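Local coordinates for dioxygenase (Pseudomonas brassicacearum, PDB 5V2D), which probably cleaves the central double bond of lignin-derived stilbenes with dioxygen to give two aldehydes, using a non-haem iron centre, at residues R102-D107 and L159-D164; N125-D130 and E260-G265; Q384-F389 and N418-L423. One frame throughout, in Å; residues are numbered along the deposited sequence.

The three contacts illustrate how chemistry follows position in a beta-propeller. Contact 1 is buried and joins two successive blades, and it relies on apolar and ring packing. Contacts 2 and 3 are partly buried and each use one hydrogen bond across their segments. In contact 2 a loop side chain binds the end of a short helix, whereas in contact 3 backbone pairs with backbone within a single blade. The contacts share no residues, although the helix that begins in contact 1 leads into the loop of contact 2; the centres of these two lie about 25 Å apart. Contact 3 sits across the chain's centre from both, its own centre about 36 Å from that of contact 1.

Contact 1. Residues R102-D107 and L159-D164; sequences RYVQTD and LPWAMD
Val104 and Thr106, just beyond the end of strand 96-103, pack against Trp161 and Met163 of strand 161-163, joining two successive blades of the beta-propeller found in carotenoid cleavage oxygenases. Apolar packing centres on Val104, whose methyls serve different partners: CG1 meets Trp161 CB at 3.7 Å, and CG2 meets Met163 SD at 3.9 Å. The methionine crosses the valine at about a right angle, and its bend at chi3 (97°) carries CE to 4.0 Å from Tyr103 O. Val87 of strand 85-93, the neighbour of strand 96-103 in its sheet, touches both Val104 and Met163. A CH-pi contact follows. An inverse gamma turn centred on Gln105 redirects the chain, and Thr106 CA comes over one face of the indole, 3.9 Å from the centroid of the Trp161 six-membered ring and 11° off its normal. Thr106 OG1 meanwhile caps helix 107-115 by accepting from Leu109 N. Two oxygens also come close to the indole. Gln105 O approaches obliquely, 3.3 Å from Trp161 CZ3. The carboxylate of Asp107 stands almost perpendicular to the indole, at 85°, with OD1 near the ring plane and 3.4 Å from Trp161 CH2.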
ATOM      1  N   ARG A 102     -13.800   3.549  10.644  1.00 21.22           N
ATOM      2  CA  ARG A 102     -13.725   2.717  11.866  0.60 23.51           C
ATOM      3  C   ARG A 102     -12.337   2.057  11.982  1.00 21.27           C
ATOM      4  O   ARG A 102     -11.752   1.652  10.974  1.00 19.49           O
ATOM      5  CB  ARG A 102     -14.775   1.564  11.889  0.60 27.48           C
ATOM      6  CG  ARG A 102     -16.253   1.922  11.866  0.60 33.45           C
ATOM      7  CD  ARG A 102     -16.697   2.627  13.174  0.60 39.10           C
ATOM      8  NE  ARG A 102     -18.114   2.843  13.516  0.60 42.66           N
ATOM      9  CZ  ARG A 102     -18.849   3.948  13.299  0.60 46.83           C
ATOM     10  NH1 ARG A 102     -18.402   4.968  12.603  0.60 43.37           N
ATOM     11  NH2 ARG A 102     -20.093   4.006  13.757  0.60 49.91           N
ATOM     12  N   TYR A 103     -11.906   1.873  13.216  1.00 19.77           N
ATOM     13  CA  TYR A 103     -10.696   1.136  13.513  1.00 20.08           C
ATOM     14  C   TYR A 103     -10.934  -0.321  13.294  1.00 20.63           C
ATOM     15  O   TYR A 103     -12.022  -0.847  13.611  1.00 21.39           O
ATOM     16  CB  TYR A 103     -10.268   1.308  14.969  1.00 19.28           C
ATOM     17  CG  TYR A 103      -9.371   2.502  15.266  1.00 20.72           C
ATOM     18  CD1 TYR A 103      -9.737   3.450  16.163  1.00 19.36           C
ATOM     19  CD2 TYR A 103      -8.144   2.651  14.602  1.00 20.85           C
ATOM     20  CE1 TYR A 103      -8.893   4.499  16.463  1.00 20.55           C
ATOM     21  CE2 TYR A 103      -7.305   3.694  14.933  1.00 19.78           C
ATOM     22  CZ  TYR A 103      -7.725   4.646  15.846  1.00 19.26           C
ATOM     23  OH  TYR A 103      -6.889   5.717  16.098  1.00 20.87           O
ATOM     24  N   VAL A 104      -9.938  -0.995  12.748  1.00 20.92           N
ATOM     25  CA  VAL A 104      -9.895  -2.467  12.828  1.00 20.57           C
ATOM     26  C   VAL A 104      -9.682  -2.856  14.302  1.00 20.11           C
ATOM     27  O   VAL A 104      -8.715  -2.450  14.927  1.00 20.59           O
ATOM     28  CB  VAL A 104      -8.757  -3.089  12.007  1.00 21.82           C
ATOM     29  CG1 VAL A 104      -8.920  -4.572  11.913  1.00 22.83           C
ATOM     30  CG2 VAL A 104      -8.791  -2.579  10.553  1.00 23.51           C
ATOM     31  N   GLN A 105     -10.588  -3.644  14.861  1.00 20.37           N
ATOM     32  CA  GLN A 105     -10.467  -4.030  16.280  1.00 21.93           C
ATOM     33  C   GLN A 105      -9.536  -5.250  16.403  1.00 21.64           C
ATOM     34  O   GLN A 105      -9.939  -6.340  16.813  1.00 23.05           O
ATOM     35  CB  GLN A 105     -11.821  -4.261  16.908  1.00 25.95           C
ATOM     36  CG  GLN A 105     -12.644  -3.011  16.822  1.00 28.22           C
ATOM     37  CD  GLN A 105     -13.534  -2.776  17.998  1.00 35.03           C
ATOM     38  OE1 GLN A 105     -13.781  -3.673  18.815  1.00 36.23           O
ATOM     39  NE2 GLN A 105     -14.037  -1.554  18.105  1.00 35.41           N
ATOM     40  N   THR A 106      -8.277  -4.999  16.131  1.00 20.59           N
ATOM     41  CA  THR A 106      -7.217  -5.965  16.302  1.00 21.47           C
ATOM     42  C   THR A 106      -7.029  -6.303  17.780  1.00 20.42           C
ATOM     43  O   THR A 106      -7.341  -5.501  18.653  1.00 21.57           O
ATOM     44  CB  THR A 106      -5.859  -5.468  15.759  1.00 20.53           C
ATOM     45  OG1 THR A 106      -5.469  -4.317  16.453  1.00 19.86           O
ATOM     46  CG2 THR A 106      -5.938  -5.203  14.223  1.00 21.34           C
ATOM     47  N   ASP A 107      -6.427  -7.453  18.046  1.00 20.70           N
ATOM     48  CA  ASP A 107      -6.088  -7.771  19.422  1.00 22.20           C
ATOM     49  C   ASP A 107      -5.145  -6.657  19.982  1.00 21.55           C
ATOM     50  O   ASP A 107      -5.244  -6.305  21.125  1.00 20.16           O
ATOM     51  CB  ASP A 107      -5.341  -9.072  19.573  1.00 23.52           C
ATOM     52  CG  ASP A 107      -6.126 -10.293  19.146  1.00 25.98           C
ATOM     53  OD1 ASP A 107      -7.301 -10.259  18.968  1.00 27.93           O
ATOM     54  OD2 ASP A 107      -5.520 -11.401  19.067  1.00 28.26           O
ATOM     55  N   LEU A 159      -1.860 -12.657   9.388  1.00 25.23           N
ATOM     56  CA  LEU A 159      -3.069 -12.914   8.644  1.00 25.39           C
ATOM     57  C   LEU A 159      -3.944 -11.665   8.696  1.00 24.72           C
ATOM     58  O   LEU A 159      -3.808 -10.827   9.602  1.00 23.11           O
ATOM     59  CB  LEU A 159      -3.820 -14.079   9.317  1.00 28.69           C
ATOM     60  CG  LEU A 159      -3.199 -15.490   9.119  1.00 32.54           C
ATOM     61  CD1 LEU A 159      -3.952 -16.460  10.023  1.00 34.69           C
ATOM     62  CD2 LEU A 159      -3.361 -15.915   7.707  1.00 37.07           C
ATOM     63  N   PRO A 160      -4.837 -11.510   7.735  1.00 25.39           N
ATOM     64  CA  PRO A 160      -5.667 -10.328   7.661  1.00 25.89           C
ATOM     65  C   PRO A 160      -6.801 -10.386   8.628  1.00 26.28           C
ATOM     66  O   PRO A 160      -7.039 -11.441   9.220  1.00 25.69           O
ATOM     67  CB  PRO A 160      -6.203 -10.368   6.218  1.00 26.57           C
ATOM     68  CG  PRO A 160      -6.043 -11.764   5.752  1.00 25.83           C
ATOM     69  CD  PRO A 160      -5.024 -12.430   6.578  1.00 25.93           C
ATOM     70  N   TRP A 161      -7.476  -9.246   8.811  1.00 24.12           N
ATOM     71  CA  TRP A 161      -8.611  -9.096   9.685  1.00 24.35           C
ATOM     72  C   TRP A 161      -9.855  -8.787   8.816  1.00 25.65           C
ATOM     73  O   TRP A 161      -9.806  -7.976   7.888  1.00 26.00           O
ATOM     74  CB  TRP A 161      -8.363  -7.974  10.713  1.00 24.32           C
ATOM     75  CG  TRP A 161      -7.516  -8.484  11.785  1.00 24.79           C
ATOM     76  CD1 TRP A 161      -6.219  -8.865  11.688  1.00 25.91           C
ATOM     77  CD2 TRP A 161      -7.946  -8.841  13.099  1.00 25.81           C
ATOM     78  NE1 TRP A 161      -5.813  -9.409  12.874  1.00 28.82           N
ATOM     79  CE2 TRP A 161      -6.854  -9.416  13.754  1.00 25.84           C
ATOM     80  CE3 TRP A 161      -9.139  -8.707  13.787  1.00 25.44           C
ATOM     81  CZ2 TRP A 161      -6.929  -9.837  15.083  1.00 26.27           C
ATOM     82  CZ3 TRP A 161      -9.216  -9.124  15.102  1.00 26.46           C
ATOM     83  CH2 TRP A 161      -8.139  -9.704  15.727  1.00 25.68           C
ATOM     84  N   ALA A 162     -10.935  -9.530   9.062  1.00 25.67           N
ATOM     85  CA  ALA A 162     -12.157  -9.320   8.300  1.00 27.39           C
ATOM     86  C   ALA A 162     -13.043  -8.290   8.941  1.00 25.48           C
ATOM     87  O   ALA A 162     -13.124  -8.203  10.177  1.00 27.12           O
ATOM     88  CB  ALA A 162     -12.877 -10.650   8.107  1.00 27.73           C
ATOM     89  N   MET A 163     -13.680  -7.518   8.071  1.00 24.67           N
ATOM     90  CA  MET A 163     -14.654  -6.551   8.421  1.00 25.56           C
ATOM     91  C   MET A 163     -15.928  -6.676   7.594  1.00 27.19           C
ATOM     92  O   MET A 163     -15.915  -7.116   6.438  1.00 26.79           O
ATOM     93  CB  MET A 163     -14.042  -5.172   8.255  1.00 26.30           C
ATOM     94  CG  MET A 163     -12.720  -4.977   9.062  1.00 29.42           C
ATOM     95  SD  MET A 163     -12.073  -3.348   8.551  1.00 33.98           S
ATOM     96  CE  MET A 163     -12.692  -2.314   9.898  1.00 31.67           C
ATOM     97  N   ASP A 164     -17.031  -6.213   8.183  1.00 26.19           N
ATOM     98  CA  ASP A 164     -18.321  -6.227   7.474  1.00 29.47           C
ATOM     99  C   ASP A 164     -18.244  -5.167   6.353  1.00 27.96           C
ATOM    100  O   ASP A 164     -17.862  -3.984   6.606  1.00 25.72           O
ATOM    101  CB  ASP A 164     -19.446  -5.906   8.445  1.00 29.95           C
ATOM    102  CG  ASP A 164     -20.800  -5.910   7.780  1.00 34.32           C
ATOM    103  OD1 ASP A 164     -21.166  -5.030   6.974  1.00 29.55           O
ATOM    104  OD2 ASP A 164     -21.547  -6.816   8.084  1.00 38.68           O
TER

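Contact 2. Residues N125-D130 and E260-G265; sequences NAFTND and ERMKNG
Asn125 meets the end of helix 259-263 through its amide: ND2 donates to Met262 O at 2.9 Å, with an N-H...O angle of 154°. Because CG is anti to the backbone N (chi1 -177°), the amide extends toward the helix, where the acceptor lies close to the amide plane. The same ND2 also bonds Gly266 O, while OD1 takes a weak bond from Phe127 N. Phe127 comes next, in a 3-10 segment, and sets its ring obliquely across the Lys263 chain. Lys263 CG sits over the centre of one face, 3.8 Å from the Phe127 ring centroid and 8° off the normal, with CE following at 3.9 Å from Phe127 CZ. Thr128 then places CG2 4.0 Å from Gly265 CA, and its OG1 donates to Asn125 O over 2.6 Å, tying the turn back on itself. Gly265 is the C-prime residue of a Schellman motif, and its N shares Met262 O with Asn125. The loop between helix 107-115 and strand 143-147 thus binds the helix at its C-terminal end. The chemistry implies two separate roles: the Asn125 amide adds a second donor to Met262 O and reaches Gly266 O just beyond the helix, while the aromatic face covers the lysine's methylenes and its ammonium keeps a long salt bridge to Glu260.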
ATOM      1  N   ASN A 125       8.869  -5.418  15.784  1.00 25.92           N
ATOM      2  CA  ASN A 125       9.802  -6.015  16.713  1.00 27.99           C
ATOM      3  C   ASN A 125       9.087  -6.192  18.058  1.00 26.42           C
ATOM      4  O   ASN A 125       9.155  -5.329  18.979  1.00 28.38           O
ATOM      5  CB  ASN A 125      11.099  -5.180  16.801  1.00 29.82           C
ATOM      6  CG  ASN A 125      12.138  -5.841  17.728  1.00 30.19           C
ATOM      7  OD1 ASN A 125      11.802  -6.858  18.361  1.00 29.82           O
ATOM      8  ND2 ASN A 125      13.359  -5.271  17.845  1.00 30.60           N
ATOM      9  N   ALA A 126       8.430  -7.323  18.150  1.00 26.56           N
ATOM     10  CA  ALA A 126       7.634  -7.604  19.373  1.00 28.41           C
ATOM     11  C   ALA A 126       8.512  -7.816  20.618  1.00 31.33           C
ATOM     12  O   ALA A 126       8.035  -7.661  21.734  1.00 29.55           O
ATOM     13  CB  ALA A 126       6.735  -8.822  19.152  1.00 30.69           C
ATOM     14  N   PHE A 127       9.807  -8.087  20.459  1.00 30.34           N
ATOM     15  CA  PHE A 127      10.679  -8.117  21.649  1.00 30.93           C
ATOM     16  C   PHE A 127      10.732  -6.806  22.382  1.00 32.74           C
ATOM     17  O   PHE A 127      11.151  -6.822  23.498  1.00 31.60           O
ATOM     18  CB  PHE A 127      12.135  -8.563  21.296  1.00 34.29           C
ATOM     19  CG  PHE A 127      12.189  -9.895  20.604  1.00 33.18           C
ATOM     20  CD1 PHE A 127      11.912 -11.077  21.343  1.00 37.07           C
ATOM     21  CD2 PHE A 127      12.450 -10.005  19.220  1.00 35.35           C
ATOM     22  CE1 PHE A 127      11.941 -12.335  20.715  1.00 38.05           C
ATOM     23  CE2 PHE A 127      12.438 -11.259  18.605  1.00 35.28           C
ATOM     24  CZ  PHE A 127      12.219 -12.422  19.354  1.00 38.53           C
ATOM     25  N   THR A 128      10.328  -5.675  21.786  1.00 27.71           N
ATOM     26  CA  THR A 128      10.351  -4.396  22.458  1.00 27.72           C
ATOM     27  C   THR A 128       8.979  -3.997  22.953  1.00 26.64           C
ATOM     28  O   THR A 128       8.820  -2.884  23.458  1.00 23.87           O
ATOM     29  CB  THR A 128      10.820  -3.312  21.491  1.00 28.46           C
ATOM     30  OG1 THR A 128       9.907  -3.204  20.364  1.00 27.15           O
ATOM     31  CG2 THR A 128      12.196  -3.655  21.035  1.00 27.86           C
ATOM     32  N   ASN A 129       7.968  -4.894  22.852  1.00 23.72           N
ATOM     33  CA  ASN A 129       6.654  -4.544  23.366  1.00 24.61           C
ATOM     34  C   ASN A 129       6.606  -4.576  24.896  1.00 25.98           C
ATOM     35  O   ASN A 129       7.342  -5.302  25.499  1.00 27.19           O
ATOM     36  CB  ASN A 129       5.573  -5.487  22.827  1.00 25.31           C
ATOM     37  CG  ASN A 129       5.309  -5.294  21.342  1.00 24.47           C
ATOM     38  OD1 ASN A 129       5.760  -4.339  20.754  1.00 26.58           O
ATOM     39  ND2 ASN A 129       4.610  -6.231  20.737  1.00 26.62           N
ATOM     40  N   ASP A 130       5.638  -3.911  25.483  1.00 27.64           N
ATOM     41  CA  ASP A 130       5.274  -4.122  26.921  1.00 28.44           C
ATOM     42  C   ASP A 130       4.746  -5.531  27.035  1.00 29.70           C
ATOM     43  O   ASP A 130       4.138  -6.086  26.122  1.00 24.25           O
ATOM     44  CB  ASP A 130       4.182  -3.114  27.233  1.00 31.00           C
ATOM     45  CG  ASP A 130       3.784  -3.062  28.703  1.00 34.04           C
ATOM     46  OD1 ASP A 130       3.142  -3.984  29.245  1.00 36.35           O
ATOM     47  OD2 ASP A 130       3.993  -1.972  29.260  1.00 37.09           O
ATOM     48  N   GLU A 260      18.638 -11.664  15.791  1.00 44.99           N
ATOM     49  CA  GLU A 260      19.501 -11.266  16.917  1.00 49.01           C
ATOM     50  C   GLU A 260      19.496  -9.785  17.090  1.00 41.24           C
ATOM     51  O   GLU A 260      19.371  -9.302  18.211  1.00 44.52           O
ATOM     52  CB  GLU A 260      20.962 -11.846  16.765  1.00 57.13           C
ATOM     53  CG  GLU A 260      21.033 -13.373  16.978  1.00 61.97           C
ATOM     54  CD  GLU A 260      20.431 -13.827  18.337  1.00 70.63           C
ATOM     55  OE1 GLU A 260      20.838 -13.263  19.418  1.00 76.38           O
ATOM     56  OE2 GLU A 260      19.537 -14.726  18.352  1.00 69.39           O
ATOM     57  N   ARG A 261      19.599  -9.035  15.992  1.00 42.47           N
ATOM     58  CA  ARG A 261      19.517  -7.574  16.061  1.00 39.36           C
ATOM     59  C   ARG A 261      18.181  -7.164  16.722  1.00 39.25           C
ATOM     60  O   ARG A 261      18.126  -6.246  17.527  1.00 38.50           O
ATOM     61  CB  ARG A 261      19.645  -6.950  14.662  1.00 39.89           C
ATOM     62  CG  ARG A 261      19.360  -5.452  14.602  1.00 40.30           C
ATOM     63  CD  ARG A 261      19.543  -4.879  13.193  1.00 41.75           C
ATOM     64  NE  ARG A 261      18.522  -5.372  12.247  1.00 40.16           N
ATOM     65  CZ  ARG A 261      18.756  -6.040  11.125  1.00 41.05           C
ATOM     66  NH1 ARG A 261      19.984  -6.318  10.721  1.00 40.10           N
ATOM     67  NH2 ARG A 261      17.696  -6.439  10.351  1.00 38.74           N
ATOM     68  N   MET A 262      17.094  -7.827  16.317  1.00 37.91           N
ATOM     69  CA  MET A 262      15.779  -7.546  16.889  1.00 38.75           C
ATOM     70  C   MET A 262      15.705  -7.868  18.400  1.00 37.77           C
ATOM     71  O   MET A 262      15.138  -7.082  19.149  1.00 36.85           O
ATOM     72  CB  MET A 262      14.666  -8.330  16.157  1.00 35.53           C
ATOM     73  CG  MET A 262      14.427  -7.922  14.689  1.00 37.82           C
ATOM     74  SD  MET A 262      13.400  -9.198  13.809  1.00 40.48           S
ATOM     75  CE  MET A 262      11.945  -9.147  14.866  1.00 37.76           C
ATOM     76  N   LYS A 263      16.248  -9.008  18.812  1.00 39.17           N
ATOM     77  CA  LYS A 263      16.311  -9.346  20.256  1.00 45.40           C
ATOM     78  C   LYS A 263      17.043  -8.294  21.047  1.00 42.92           C
ATOM     79  O   LYS A 263      16.700  -8.064  22.173  1.00 49.21           O
ATOM     80  CB  LYS A 263      16.946 -10.678  20.501  1.00 47.49           C
ATOM     81  CG  LYS A 263      15.943 -11.769  20.277  1.00 52.63           C
ATOM     82  CD  LYS A 263      16.588 -13.171  20.409  1.00 57.74           C
ATOM     83  CE  LYS A 263      15.527 -14.253  20.477  1.00 57.84           C
ATOM     84  NZ  LYS A 263      15.982 -15.495  19.779  1.00 62.31           N
ATOM     85  N   ASN A 264      17.996  -7.614  20.421  1.00 43.85           N
ATOM     86  CA  ASN A 264      18.710  -6.486  21.035  1.00 45.41           C
ATOM     87  C   ASN A 264      18.063  -5.152  20.857  1.00 45.83           C
ATOM     88  O   ASN A 264      18.704  -4.111  21.153  1.00 43.43           O
ATOM     89  CB  ASN A 264      20.162  -6.456  20.551  1.00 48.02           C
ATOM     90  CG  ASN A 264      20.942  -7.671  21.079  1.00 51.24           C
ATOM     91  OD1 ASN A 264      20.919  -7.936  22.274  1.00 63.78           O
ATOM     92  ND2 ASN A 264      21.525  -8.457  20.202  1.00 55.97           N
ATOM     93  N   GLY A 265      16.802  -5.120  20.361  1.00 39.04           N
ATOM     94  CA  GLY A 265      16.085  -3.873  20.330  1.00 35.27           C
ATOM     95  C   GLY A 265      16.168  -3.140  19.022  1.00 35.98           C
ATOM     96  O   GLY A 265      15.562  -2.058  18.890  1.00 37.85           O
TER

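Contact 3. Residues Q384-F389 and N418-L423; sequences QYAHGF and NLKTGL
His387 and Asn418 form an antiparallel non-hydrogen-bonded pair where strands 387-392 and 413-418 of one propeller blade lie together, and their side chains run side by side in the same direction. The imidazole and amide planes are 40° apart, with His387 CE1 4.2 Å from Asn418 CG. Each polar group looks elsewhere for its partner: His387 ND1 is hydrogen-bonded to His416 NE2, whereas the asparagine serves its own turn. Asn418 swings its amide away from its own N (chi1 -175°), and OD1 accepts from Lys420 N at 2.8 Å, which makes an Asx turn, and also from Thr421 N at 3.3 Å. The first donor is tilted only modestly from the carbonyl plane; the second stands well above it. Were Asn418 an alanine, the N-H groups of Lys420 and Thr421 would probably lose their shared acceptor, and the turn would be less firmly fixed. Beyond the pair, the backbone bond from Leu419 N to Ala386 O, 2.8 Å long, fastens this turn to the residue preceding strand 387-392. Lys420 lies beside that residue too, its CG 4.0 Å from Ala386 CB. Tyr385 and Leu419 approach each other at a slant. The tyrosine's CG lies between its backbone N and carbonyl carbon (chi1 84°), bringing the phenol end to the leucine while Asp318 OD1 takes part in a hydrogen bond with the hydroxyl. Leu419 CD1 rests obliquely against this end of the ring, 3.5 Å from Tyr385 CZ and 3.4 Å from Tyr385 OH.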
ATOM      1  N   GLN A 384      -1.969  -7.908 -20.843  1.00 32.12           N
ATOM      2  CA  GLN A 384      -1.430  -6.841 -21.667  1.00 34.42           C
ATOM      3  C   GLN A 384      -2.321  -5.606 -21.467  1.00 31.36           C
ATOM      4  O   GLN A 384      -3.562  -5.676 -21.373  1.00 32.18           O
ATOM      5  CB  GLN A 384      -1.465  -7.274 -23.184  1.00 44.64           C
ATOM      6  CG  GLN A 384      -0.245  -7.138 -24.108  1.00 57.26           C
ATOM      7  CD  GLN A 384       0.636  -5.885 -23.957  1.00 64.03           C
ATOM      8  OE1 GLN A 384       0.568  -5.020 -23.033  1.00 72.98           O
ATOM      9  NE2 GLN A 384       1.649  -5.916 -24.801  1.00 68.83           N
ATOM     10  N   TYR A 385      -1.712  -4.461 -21.390  1.00 30.16           N
ATOM     11  CA  TYR A 385      -2.392  -3.261 -20.980  1.00 31.26           C
ATOM     12  C   TYR A 385      -1.620  -2.093 -21.511  1.00 31.75           C
ATOM     13  O   TYR A 385      -0.477  -2.255 -21.873  1.00 35.40           O
ATOM     14  CB  TYR A 385      -2.512  -3.205 -19.426  1.00 31.02           C
ATOM     15  CG  TYR A 385      -1.306  -2.670 -18.729  1.00 27.84           C
ATOM     16  CD1 TYR A 385      -1.384  -1.519 -17.997  1.00 30.20           C
ATOM     17  CD2 TYR A 385      -0.062  -3.350 -18.767  1.00 29.02           C
ATOM     18  CE1 TYR A 385      -0.258  -1.006 -17.332  1.00 30.22           C
ATOM     19  CE2 TYR A 385       1.059  -2.848 -18.139  1.00 29.45           C
ATOM     20  CZ  TYR A 385       0.954  -1.687 -17.414  1.00 30.91           C
ATOM     21  OH  TYR A 385       2.012  -1.109 -16.799  1.00 34.02           O
ATOM     22  N   ALA A 386      -2.247  -0.915 -21.505  1.00 31.16           N
ATOM     23  CA  ALA A 386      -1.647   0.285 -22.062  1.00 32.17           C
ATOM     24  C   ALA A 386      -1.791   1.574 -21.274  1.00 32.87           C
ATOM     25  O   ALA A 386      -1.417   2.639 -21.779  1.00 32.50           O
ATOM     26  CB  ALA A 386      -2.187   0.518 -23.493  1.00 36.38           C
ATOM     27  N   HIS A 387      -2.373   1.488 -20.073  1.00 27.79           N
ATOM     28  CA  HIS A 387      -2.638   2.680 -19.275  1.00 29.29           C
ATOM     29  C   HIS A 387      -2.333   2.494 -17.792  1.00 26.73           C
ATOM     30  O   HIS A 387      -2.546   1.434 -17.272  1.00 28.59           O
ATOM     31  CB  HIS A 387      -4.123   3.020 -19.399  1.00 30.21           C
ATOM     32  CG  HIS A 387      -4.548   3.320 -20.799  1.00 30.75           C
ATOM     33  ND1 HIS A 387      -4.520   4.606 -21.303  1.00 31.99           N
ATOM     34  CD2 HIS A 387      -4.991   2.509 -21.802  1.00 33.74           C
ATOM     35  CE1 HIS A 387      -4.814   4.550 -22.596  1.00 34.92           C
ATOM     36  NE2 HIS A 387      -5.184   3.307 -22.902  1.00 31.10           N
ATOM     37  N   GLY A 388      -1.873   3.539 -17.145  1.00 28.35           N
ATOM     38  CA  GLY A 388      -1.714   3.530 -15.663  1.00 32.01           C
ATOM     39  C   GLY A 388      -1.970   4.910 -15.088  1.00 31.76           C
ATOM     40  O   GLY A 388      -1.861   5.920 -15.821  1.00 28.55           O
ATOM     41  N   PHE A 389      -2.456   4.940 -13.863  1.00 26.13           N
ATOM     42  CA  PHE A 389      -2.651   6.126 -13.131  1.00 27.59           C
ATOM     43  C   PHE A 389      -1.591   6.130 -12.034  1.00 27.56           C
ATOM     44  O   PHE A 389      -1.234   5.077 -11.502  1.00 28.16           O
ATOM     45  CB  PHE A 389      -4.075   6.163 -12.596  1.00 27.84           C
ATOM     46  CG  PHE A 389      -5.131   6.104 -13.653  1.00 26.86           C
ATOM     47  CD1 PHE A 389      -5.762   4.931 -13.961  1.00 28.70           C
ATOM     48  CD2 PHE A 389      -5.412   7.233 -14.415  1.00 28.53           C
ATOM     49  CE1 PHE A 389      -6.785   4.877 -14.928  1.00 29.14           C
ATOM     50  CE2 PHE A 389      -6.343   7.166 -15.463  1.00 27.17           C
ATOM     51  CZ  PHE A 389      -7.071   6.004 -15.732  1.00 26.88           C
ATOM     52  N   ASN A 418      -0.204   7.060 -20.691  1.00 31.14           N
ATOM     53  CA  ASN A 418      -0.502   6.228 -21.871  1.00 29.83           C
ATOM     54  C   ASN A 418       0.788   5.504 -22.265  1.00 33.02           C
ATOM     55  O   ASN A 418       1.743   6.158 -22.763  1.00 33.40           O
ATOM     56  CB  ASN A 418      -0.981   7.115 -23.028  1.00 32.87           C
ATOM     57  CG  ASN A 418      -1.416   6.330 -24.240  1.00 33.16           C
ATOM     58  OD1 ASN A 418      -0.897   5.231 -24.529  1.00 33.67           O
ATOM     59  ND2 ASN A 418      -2.224   6.916 -25.020  1.00 32.52           N
ATOM     60  N   LEU A 419       0.856   4.203 -22.042  1.00 33.48           N
ATOM     61  CA  LEU A 419       2.051   3.428 -22.399  1.00 35.55           C
ATOM     62  C   LEU A 419       2.307   3.276 -23.919  1.00 39.36           C
ATOM     63  O   LEU A 419       3.405   2.980 -24.326  1.00 37.36           O
ATOM     64  CB  LEU A 419       2.002   2.044 -21.770  1.00 36.39           C
ATOM     65  CG  LEU A 419       2.149   2.063 -20.242  1.00 40.95           C
ATOM     66  CD1 LEU A 419       2.117   0.678 -19.669  1.00 44.83           C
ATOM     67  CD2 LEU A 419       3.397   2.784 -19.798  1.00 43.48           C
ATOM     68  N   LYS A 420       1.294   3.426 -24.730  1.00 41.73           N
ATOM     69  CA  LYS A 420       1.474   3.333 -26.191  1.00 45.24           C
ATOM     70  C   LYS A 420       2.189   4.565 -26.707  1.00 44.27           C
ATOM     71  O   LYS A 420       3.062   4.435 -27.539  1.00 42.43           O
ATOM     72  CB  LYS A 420       0.153   3.256 -26.921  1.00 47.91           C
ATOM     73  CG  LYS A 420      -0.572   1.948 -26.884  1.00 53.85           C
ATOM     74  CD  LYS A 420      -1.663   2.062 -27.988  1.00 55.33           C
ATOM     75  CE  LYS A 420      -2.997   1.444 -27.622  1.00 57.86           C
ATOM     76  NZ  LYS A 420      -2.781  -0.048 -27.664  1.00 65.36           N
ATOM     77  N   THR A 421       1.838   5.757 -26.273  1.00 43.09           N
ATOM     78  CA  THR A 421       2.491   6.961 -26.760  1.00 40.50           C
ATOM     79  C   THR A 421       3.586   7.418 -25.826  1.00 42.20           C
ATOM     80  O   THR A 421       4.403   8.235 -26.210  1.00 35.78           O
ATOM     81  CB  THR A 421       1.507   8.097 -26.948  1.00 44.90           C
ATOM     82  OG1 THR A 421       0.901   8.393 -25.687  1.00 39.80           O
ATOM     83  CG2 THR A 421       0.428   7.701 -27.944  1.00 47.78           C
ATOM     84  N   GLY A 422       3.596   6.920 -24.588  1.00 39.66           N
ATOM     85  CA  GLY A 422       4.516   7.457 -23.564  1.00 37.82           C
ATOM     86  C   GLY A 422       4.159   8.835 -23.019  1.00 37.49           C
ATOM     87  O   GLY A 422       4.898   9.381 -22.260  1.00 39.92           O
ATOM     88  N   LEU A 423       3.026   9.388 -23.386  1.00 36.60           N
ATOM     89  CA  LEU A 423       2.607  10.708 -22.905  1.00 37.70           C
ATOM     90  C   LEU A 423       1.770  10.619 -21.574  1.00 34.67           C
ATOM     91  O   LEU A 423       1.017   9.659 -21.389  1.00 33.67           O
ATOM     92  CB  LEU A 423       1.719  11.408 -23.923  1.00 38.95           C
ATOM     93  CG  LEU A 423       2.415  11.663 -25.306  1.00 48.33           C
ATOM     94  CD1 LEU A 423       1.342  12.315 -26.210  1.00 46.20           C
ATOM     95  CD2 LEU A 423       3.756  12.454 -25.266  1.00 47.89           C
TER